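Local coordinates for protein pullulanase (Bacillus acidopullulyticus, PDB 2WAN) that probably hydrolyses the alpha-1,6-glucosidic linkages of pullulan and of branched starch polysaccharides, at residues N637-H640 with A641-P644; Y609-E613 with Y614-G618; G903-M906 with G907-V911; T390-D393 with P394-A398. One frame throughout, in Å; residues are numbered along the deposited sequence.

Overall arrangement
From the N terminus the order is interaction 4, 2, 1, 3; all are local, in series, and none nests in or crosses another. Interaction 4 turns the chain out of strand 388-391 of the carbohydrate-binding module 48. Interaction 2 ends helix 597-614 ahead of barrel strand 618-621, and interaction 1 ends the next helix, 629-642, ahead of strand 647-650. These three form one neighbourhood: Tyr-609 CE1 lies 3.4 Å from Arg-397 NE, joining module to barrel, and Val-611 CG2 meets Leu-639 CD2 at 4.1 Å, joining neighbouring barrel helices. Interaction 3 bends the chain between strands of the C-terminal all-beta domain, its centre about 65 Å from that of interaction 4.

Interaction 1 of 4, residues N637-H640 with A641-P644; sequences NELH and AINP
The C-terminal turn of helix 629-642, in a beta-alpha-beta unit of the (beta/alpha)8 barrel, brings Leu-639 and His-640 against Ile-642, Asn-643 and Pro-644. Ala-641 N still makes a regular helical bond to Asn-637 O (3.1 Å), but the next, Ile-642 N to Glu-638 O, is weak at 3.4 Å. Asn-643 has left the helical conformation, yet its N reaches back to Leu-639 O at 3.0 Å, nearly straight (165°) and in the carbonyl plane. There the series stops: Pro-644 has no N-H to offer His-640 O, and its ring carbon CD sits 3.6 Å from that oxygen instead. Leu-639 and Ile-642 lie side by side and point the same way, with CD2 of the leucine 4.1 Å from CD1 of the isoleucine; both reach helix 597-614, where they touch Asn-608. A chi1 of -70° sets the imidazole of His-640 beside the backbone N and turns one of its edges to Asn-643 O in the ring plane, while NE2 makes a weak hydrogen bond to Gly-675 O. The same Asn-643 O also receives a CA-H...O contact from His-640 CA at 3.5 Å.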
# COMPACT_ATOMS: atom_id res chain seq x y z
N ASN A 637 -14.80 1.55 -0.21
CA ASN A 637 -16.21 1.81 -0.47
C ASN A 637 -16.80 0.96 -1.60
O ASN A 637 -17.90 0.43 -1.47
CB ASN A 637 -16.44 3.31 -0.71
CG ASN A 637 -16.24 4.15 0.56
OD1 ASN A 637 -16.14 3.62 1.66
ND2 ASN A 637 -16.17 5.46 0.39
N GLU A 638 -16.07 0.84 -2.71
CA GLU A 638 -16.55 0.04 -3.84
C GLU A 638 -16.65 -1.44 -3.49
O GLU A 638 -17.68 -2.08 -3.75
CB GLU A 638 -15.67 0.22 -5.08
CG GLU A 638 -15.82 1.59 -5.74
CD GLU A 638 -15.24 1.65 -7.13
OE1 GLU A 638 -14.82 0.61 -7.70
OE2 GLU A 638 -15.20 2.78 -7.67
N LEU A 639 -15.60 -1.98 -2.87
CA LEU A 639 -15.62 -3.39 -2.54
C LEU A 639 -16.63 -3.72 -1.43
O LEU A 639 -17.28 -4.77 -1.50
CB LEU A 639 -14.22 -3.93 -2.24
CG LEU A 639 -13.27 -3.84 -3.43
CD1 LEU A 639 -11.90 -4.35 -2.99
CD2 LEU A 639 -13.78 -4.61 -4.67
N HIS A 640 -16.77 -2.84 -0.44
CA HIS A 640 -17.73 -3.11 0.66
C HIS A 640 -19.18 -2.99 0.18
O HIS A 640 -20.09 -3.59 0.76
CB HIS A 640 -17.48 -2.22 1.88
CG HIS A 640 -16.21 -2.55 2.62
ND1 HIS A 640 -15.82 -3.84 2.91
CD2 HIS A 640 -15.24 -1.74 3.12
CE1 HIS A 640 -14.67 -3.82 3.57
NE2 HIS A 640 -14.30 -2.56 3.71
N ALA A 641 -19.40 -2.24 -0.89
CA ALA A 641 -20.72 -2.20 -1.53
C ALA A 641 -21.09 -3.55 -2.16
O ALA A 641 -22.27 -3.90 -2.21
CB ALA A 641 -20.78 -1.07 -2.57
N ILE A 642 -20.09 -4.28 -2.64
CA ILE A 642 -20.30 -5.63 -3.17
C ILE A 642 -20.53 -6.59 -1.99
O ILE A 642 -21.50 -7.35 -1.98
CB ILE A 642 -19.09 -6.08 -4.02
CG1 ILE A 642 -19.02 -5.24 -5.30
CG2 ILE A 642 -19.13 -7.60 -4.34
CD1 ILE A 642 -17.68 -5.24 -5.93
N ASN A 643 -19.65 -6.51 -1.00
CA ASN A 643 -19.70 -7.40 0.15
C ASN A 643 -19.03 -6.70 1.34
O ASN A 643 -17.82 -6.50 1.32
CB ASN A 643 -18.98 -8.71 -0.19
CG ASN A 643 -18.92 -9.68 0.99
OD1 ASN A 643 -19.36 -9.37 2.10
ND2 ASN A 643 -18.35 -10.86 0.75
N PRO A 644 -19.81 -6.33 2.38
CA PRO A 644 -19.23 -5.58 3.50
C PRO A 644 -18.19 -6.36 4.29
O PRO A 644 -17.46 -5.77 5.07
CB PRO A 644 -20.44 -5.24 4.39
CG PRO A 644 -21.51 -6.17 3.97
CD PRO A 644 -21.28 -6.48 2.52

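Interaction 2 of 4, residues Y609-E613 with Y614-G618; sequences YWVNE and YHVDG
Trp-610 and Tyr-614, one helical turn apart at the end of helix 597-614, form an offset stack through the six-membered ring of the indole, centroids 4.4 Å apart and planes at 28°. Packing is tight here: Trp-610 CZ3 stands over the centre of the tyrosine ring, and Trp-610 CE3 comes within 3.4 Å of Tyr-614 CD2. Tyr-614 swings to the side of its backbone N (chi1 -67°), which carries its ring back along the helix over that six-membered ring; Trp-610 NE1 is hydrogen-bonded to Tyr-514 O. Tyr-609 completes the aromatic cluster. Its CE2 lies in the plane of the Tyr-614 ring, at its edge, 3.8 Å from CE2 of that residue, and both hydroxyls donate to one water, Tyr-609 OH at 2.7 Å and Tyr-614 OH at 2.8 Å. A leucine in place of Tyr-614 would probably leave one face of the indole poorly covered and the water without one of its two donors. Between these segments the flank with exposed Asn-612 is looser: His-615 CD2 merely approaches Asn-612 O at 3.4 Å, edge on, and the ring is held instead by a stack on Trp-419 and by ND1 bonding Asp-422. His-615, its N bonded to Val-611 O at 3.0 Å, ends the helix in the left-handed helical conformation, ahead of strand 618-621 of the (beta/alpha)8 barrel.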
# COMPACT_ATOMS: atom_id res chain seq x y z
N TYR A 609 -12.57 -6.69 -10.56
CA TYR A 609 -12.49 -7.85 -11.45
C TYR A 609 -12.04 -9.09 -10.66
O TYR A 609 -12.64 -10.17 -10.81
CB TYR A 609 -11.52 -7.59 -12.62
CG TYR A 609 -11.22 -8.84 -13.42
CD1 TYR A 609 -12.20 -9.42 -14.25
CD2 TYR A 609 -9.97 -9.46 -13.35
CE1 TYR A 609 -11.92 -10.58 -15.00
CE2 TYR A 609 -9.68 -10.63 -14.08
CZ TYR A 609 -10.66 -11.18 -14.90
OH TYR A 609 -10.39 -12.33 -15.61
N TRP A 610 -11.00 -8.95 -9.84
CA TRP A 610 -10.53 -10.10 -9.06
C TRP A 610 -11.60 -10.63 -8.09
O TRP A 610 -11.79 -11.85 -7.95
CB TRP A 610 -9.21 -9.79 -8.34
CG TRP A 610 -8.06 -9.86 -9.30
CD1 TRP A 610 -7.47 -8.82 -9.96
CD2 TRP A 610 -7.40 -11.05 -9.77
NE1 TRP A 610 -6.47 -9.27 -10.78
CE2 TRP A 610 -6.40 -10.64 -10.69
CE3 TRP A 610 -7.55 -12.42 -9.49
CZ2 TRP A 610 -5.55 -11.55 -11.33
CZ3 TRP A 610 -6.69 -13.35 -10.12
CH2 TRP A 610 -5.70 -12.90 -11.04
N VAL A 611 -12.32 -9.73 -7.44
CA VAL A 611 -13.42 -10.19 -6.57
C VAL A 611 -14.55 -10.83 -7.39
O VAL A 611 -15.04 -11.91 -7.06
CB VAL A 611 -13.97 -9.02 -5.72
CG1 VAL A 611 -15.30 -9.43 -5.05
CG2 VAL A 611 -12.90 -8.59 -4.68
N ASN A 612 -14.97 -10.16 -8.46
CA ASN A 612 -16.12 -10.66 -9.23
C ASN A 612 -15.82 -11.97 -9.98
O ASN A 612 -16.62 -12.91 -9.93
CB ASN A 612 -16.63 -9.59 -10.19
CG ASN A 612 -17.36 -8.44 -9.47
OD1 ASN A 612 -18.05 -8.63 -8.45
ND2 ASN A 612 -17.23 -7.24 -10.03
N GLU A 613 -14.67 -12.04 -10.65
CA GLU A 613 -14.35 -13.21 -11.48
C GLU A 613 -13.79 -14.39 -10.69
O GLU A 613 -14.11 -15.57 -10.98
CB GLU A 613 -13.38 -12.81 -12.61
CG GLU A 613 -13.06 -13.89 -13.61
CD GLU A 613 -14.28 -14.32 -14.45
OE1 GLU A 613 -15.19 -13.48 -14.67
OE2 GLU A 613 -14.31 -15.49 -14.89
N TYR A 614 -12.93 -14.08 -9.71
CA TYR A 614 -12.23 -15.13 -8.95
C TYR A 614 -12.75 -15.38 -7.53
O TYR A 614 -12.34 -16.33 -6.91
CB TYR A 614 -10.71 -14.88 -8.92
CG TYR A 614 -10.02 -15.01 -10.27
CD1 TYR A 614 -9.34 -16.19 -10.64
CD2 TYR A 614 -10.03 -13.94 -11.19
CE1 TYR A 614 -8.71 -16.30 -11.90
CE2 TYR A 614 -9.40 -14.05 -12.43
CZ TYR A 614 -8.75 -15.23 -12.77
OH TYR A 614 -8.11 -15.31 -13.97
N HIS A 615 -13.68 -14.55 -7.05
CA HIS A 615 -14.32 -14.76 -5.73
C HIS A 615 -13.29 -14.65 -4.60
O HIS A 615 -13.38 -15.34 -3.58
CB HIS A 615 -15.09 -16.10 -5.62
CG HIS A 615 -16.12 -16.33 -6.70
ND1 HIS A 615 -16.82 -17.52 -6.80
CD2 HIS A 615 -16.53 -15.57 -7.75
CE1 HIS A 615 -17.63 -17.47 -7.84
NE2 HIS A 615 -17.48 -16.30 -8.43
N VAL A 616 -12.32 -13.77 -4.80
CA VAL A 616 -11.35 -13.54 -3.72
C VAL A 616 -12.00 -12.70 -2.62
O VAL A 616 -12.97 -11.95 -2.85
CB VAL A 616 -9.99 -12.98 -4.20
CG1 VAL A 616 -9.26 -14.02 -5.09
CG2 VAL A 616 -10.15 -11.62 -4.90
N ASP A 617 -11.52 -12.92 -1.40
CA ASP A 617 -12.20 -12.43 -0.20
C ASP A 617 -11.56 -11.17 0.41
O ASP A 617 -12.08 -10.61 1.38
CB ASP A 617 -12.21 -13.56 0.84
CG ASP A 617 -12.83 -14.83 0.30
OD1 ASP A 617 -14.06 -14.87 0.14
OD2 ASP A 617 -12.07 -15.79 0.05
N GLY A 618 -10.44 -10.73 -0.15
CA GLY A 618 -9.76 -9.57 0.41
C GLY A 618 -8.42 -9.33 -0.24
O GLY A 618 -8.01 -10.10 -1.11
O HOH W 1 -7.81 -13.16 -15.73

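Interaction 3 of 4, residues G903-M906 with G907-V911; sequences GHVM and GNVQV
Val-905 and Val-909 touch across a tight bend between strands 904-905 and 908-911, their side chains crossing at about a right angle. The first valine has chi1 -69°, with CG1 anti to its carbonyl carbon and CG2 wedged between backbone N and carbonyl carbon; that CG2 is the methyl that makes the contact. Val-909 takes a different setting, chi1 67°, and offers CG2, the branch anti to its backbone N. The two CG2 methyls, of Val-905 and Val-909, stand 4.1 Å apart, an ordinary van der Waals fit. Leu-883 touches both valines, and Leu-917 of strand 915-920 also packs on Val-909. The Met-906 side chain starts away from segment 907-911: its chain is extended at chi2 and folds only at chi3 (62°), and it meets Asp-887 as well as a crystal neighbour, so the lattice may influence its conformation. At the corner, Gly-907 has positive phi, and a CB on this residue would fall only 2.7 Å from Met-906 O, a clash. That oxygen accepts a weak hydrogen bond from Asn-908 N at 3.0 Å, spanning Gly-907. The chain then moves from pairing with strand 888-893 to pairing with strand 879-882. A classic gamma turn centred on Gly-907 thus makes the corner between two antiparallel pairings of the pullulanase all-beta domain.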
# COMPACT_ATOMS: atom_id res chain seq x y z
N GLY A 903 -7.18 -27.57 36.18
CA GLY A 903 -7.10 -27.38 37.62
C GLY A 903 -7.80 -26.10 37.98
O GLY A 903 -7.99 -25.23 37.13
N HIS A 904 -8.20 -25.99 39.25
CA HIS A 904 -8.85 -24.79 39.78
C HIS A 904 -7.98 -24.12 40.83
O HIS A 904 -7.29 -24.82 41.60
CB HIS A 904 -10.20 -25.14 40.41
CG HIS A 904 -11.22 -25.60 39.42
ND1 HIS A 904 -12.28 -24.81 39.03
CD2 HIS A 904 -11.32 -26.74 38.70
CE1 HIS A 904 -13.01 -25.46 38.14
NE2 HIS A 904 -12.44 -26.63 37.91
N VAL A 905 -8.00 -22.79 40.87
CA VAL A 905 -7.25 -22.03 41.87
C VAL A 905 -8.06 -20.83 42.34
O VAL A 905 -8.97 -20.36 41.62
CB VAL A 905 -5.88 -21.53 41.34
CG1 VAL A 905 -4.90 -22.70 41.12
CG2 VAL A 905 -6.07 -20.69 40.06
N MET A 906 -7.75 -20.34 43.54
CA MET A 906 -8.24 -19.05 44.04
C MET A 906 -7.09 -18.23 44.59
O MET A 906 -6.12 -18.78 45.10
CB MET A 906 -9.28 -19.24 45.15
CG MET A 906 -10.44 -20.09 44.74
SD MET A 906 -11.54 -20.40 46.15
CE MET A 906 -12.04 -18.76 46.55
N GLY A 907 -7.22 -16.91 44.50
CA GLY A 907 -6.33 -15.96 45.19
C GLY A 907 -5.05 -15.59 44.47
O GLY A 907 -4.77 -14.41 44.28
N ASN A 908 -4.27 -16.60 44.10
CA ASN A 908 -2.97 -16.39 43.51
C ASN A 908 -2.68 -17.59 42.61
O ASN A 908 -3.19 -18.69 42.84
CB ASN A 908 -1.91 -16.27 44.63
CG ASN A 908 -0.59 -15.72 44.15
OD1 ASN A 908 -0.42 -14.50 44.00
ND2 ASN A 908 0.38 -16.61 43.98
N VAL A 909 -1.88 -17.37 41.57
CA VAL A 909 -1.50 -18.45 40.66
C VAL A 909 -0.09 -18.23 40.12
O VAL A 909 0.34 -17.09 39.90
CB VAL A 909 -2.53 -18.62 39.49
CG1 VAL A 909 -2.51 -17.41 38.56
CG2 VAL A 909 -2.31 -19.93 38.71
N GLN A 910 0.63 -19.33 39.92
CA GLN A 910 2.00 -19.27 39.41
C GLN A 910 2.02 -19.49 37.89
O GLN A 910 1.35 -20.40 37.38
CB GLN A 910 2.85 -20.32 40.13
CG GLN A 910 4.34 -20.20 39.86
CD GLN A 910 5.15 -21.15 40.71
OE1 GLN A 910 5.02 -21.18 41.94
NE2 GLN A 910 5.99 -21.95 40.07
N VAL A 911 2.74 -18.64 37.18
CA VAL A 911 2.86 -18.73 35.74
C VAL A 911 4.27 -19.19 35.41
O VAL A 911 5.23 -18.46 35.71
CB VAL A 911 2.65 -17.35 35.06
CG1 VAL A 911 2.77 -17.50 33.55
CG2 VAL A 911 1.28 -16.74 35.47

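Interaction 4 of 4, residues T390-D393 with P394-A398; sequences TAVD and PYARA
Asp-393 turns its carboxylate forward, over the start of the turn that it opens, toward Pro-394 and Tyr-395. With CG anti to the backbone N (chi1 -164°), OD1 lies 2.9 Å from Tyr-395 N and accepts its hydrogen bond from above the carboxylate plane. OD1 also borders the proline ring, 3.4 Å from Pro-394 CD, and sits near the plane of the Tyr-395 ring, at its edge. The other oxygen, OD2, serves the hydroxyls of Tyr-378 and Tyr-380, so the buried carboxylate is held at both ends. With an alanine at Asp-393, Tyr-395 N would probably lose its side-chain acceptor, and the two tyrosine hydroxyls the one they share. Beside this bond, the backbone closes the turn: Ala-396 N bonds Asp-393 O at 2.9 Å and 167°, while Val-392 CG1 rests 4.3 Å from Ala-396 CB. The Tyr-395 side chain leads away from the aspartate to helix 597-614, where its ring meets Phe-602 edge-to-face and its OH bonds Asp-605, whereas Pro-394 packs on Phe-565 and Ile-568. This is an Asx turn nested in a type I beta turn, taking the chain out of strand 388-391 of the carbohydrate-binding module 48 where the module lies against the catalytic barrel.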
# COMPACT_ATOMS: atom_id res chain seq x y z
N THR A 390 3.88 -1.21 -30.04
CA THR A 390 2.77 -2.11 -29.73
C THR A 390 2.72 -2.36 -28.22
O THR A 390 3.75 -2.32 -27.53
CB THR A 390 2.87 -3.47 -30.46
OG1 THR A 390 4.11 -4.09 -30.12
CG2 THR A 390 2.83 -3.27 -31.98
N ALA A 391 1.52 -2.64 -27.72
CA ALA A 391 1.33 -2.87 -26.29
C ALA A 391 0.26 -3.94 -26.07
O ALA A 391 -0.69 -4.06 -26.85
CB ALA A 391 0.95 -1.57 -25.58
N VAL A 392 0.46 -4.73 -25.02
CA VAL A 392 -0.58 -5.63 -24.53
C VAL A 392 -1.62 -4.78 -23.78
O VAL A 392 -1.27 -3.85 -23.04
CB VAL A 392 0.04 -6.74 -23.61
CG1 VAL A 392 -1.07 -7.64 -22.98
CG2 VAL A 392 1.04 -7.58 -24.39
N ASP A 393 -2.90 -5.06 -24.02
CA ASP A 393 -3.99 -4.42 -23.32
C ASP A 393 -3.79 -4.54 -21.80
O ASP A 393 -3.75 -5.65 -21.29
CB ASP A 393 -5.29 -5.12 -23.72
CG ASP A 393 -6.53 -4.32 -23.37
OD1 ASP A 393 -6.48 -3.49 -22.45
OD2 ASP A 393 -7.58 -4.51 -24.06
N PRO A 394 -3.70 -3.40 -21.07
CA PRO A 394 -3.61 -3.47 -19.60
C PRO A 394 -4.79 -4.21 -18.96
O PRO A 394 -4.68 -4.72 -17.84
CB PRO A 394 -3.62 -2.00 -19.17
CG PRO A 394 -2.98 -1.29 -20.33
CD PRO A 394 -3.59 -2.00 -21.53
N TYR A 395 -5.91 -4.27 -19.68
CA TYR A 395 -7.10 -4.96 -19.22
C TYR A 395 -7.23 -6.41 -19.70
O TYR A 395 -8.26 -7.03 -19.44
CB TYR A 395 -8.37 -4.17 -19.60
CG TYR A 395 -8.67 -2.98 -18.71
CD1 TYR A 395 -7.94 -1.79 -18.84
CD2 TYR A 395 -9.67 -3.05 -17.73
CE1 TYR A 395 -8.21 -0.68 -18.02
CE2 TYR A 395 -9.95 -1.95 -16.90
CZ TYR A 395 -9.21 -0.76 -17.06
OH TYR A 395 -9.44 0.31 -16.24
N ALA A 396 -6.23 -6.96 -20.40
CA ALA A 396 -6.29 -8.34 -20.88
C ALA A 396 -6.49 -9.30 -19.70
O ALA A 396 -5.88 -9.09 -18.63
CB ALA A 396 -4.99 -8.72 -21.63
N ARG A 397 -7.28 -10.35 -19.92
CA ARG A 397 -7.57 -11.36 -18.90
C ARG A 397 -6.77 -12.64 -19.07
O ARG A 397 -6.81 -13.50 -18.19
CB ARG A 397 -9.06 -11.72 -18.88
CG ARG A 397 -10.04 -10.56 -18.87
CD ARG A 397 -9.67 -9.45 -17.86
NE ARG A 397 -10.84 -8.60 -17.60
CZ ARG A 397 -10.80 -7.48 -16.89
NH1 ARG A 397 -9.66 -7.04 -16.37
NH2 ARG A 397 -11.92 -6.79 -16.68
N ALA A 398 -6.10 -12.78 -20.21
CA ALA A 398 -5.25 -13.93 -20.54
C ALA A 398 -4.20 -13.45 -21.56
O ALA A 398 -4.34 -12.34 -22.12
CB ALA A 398 -6.09 -15.07 -21.11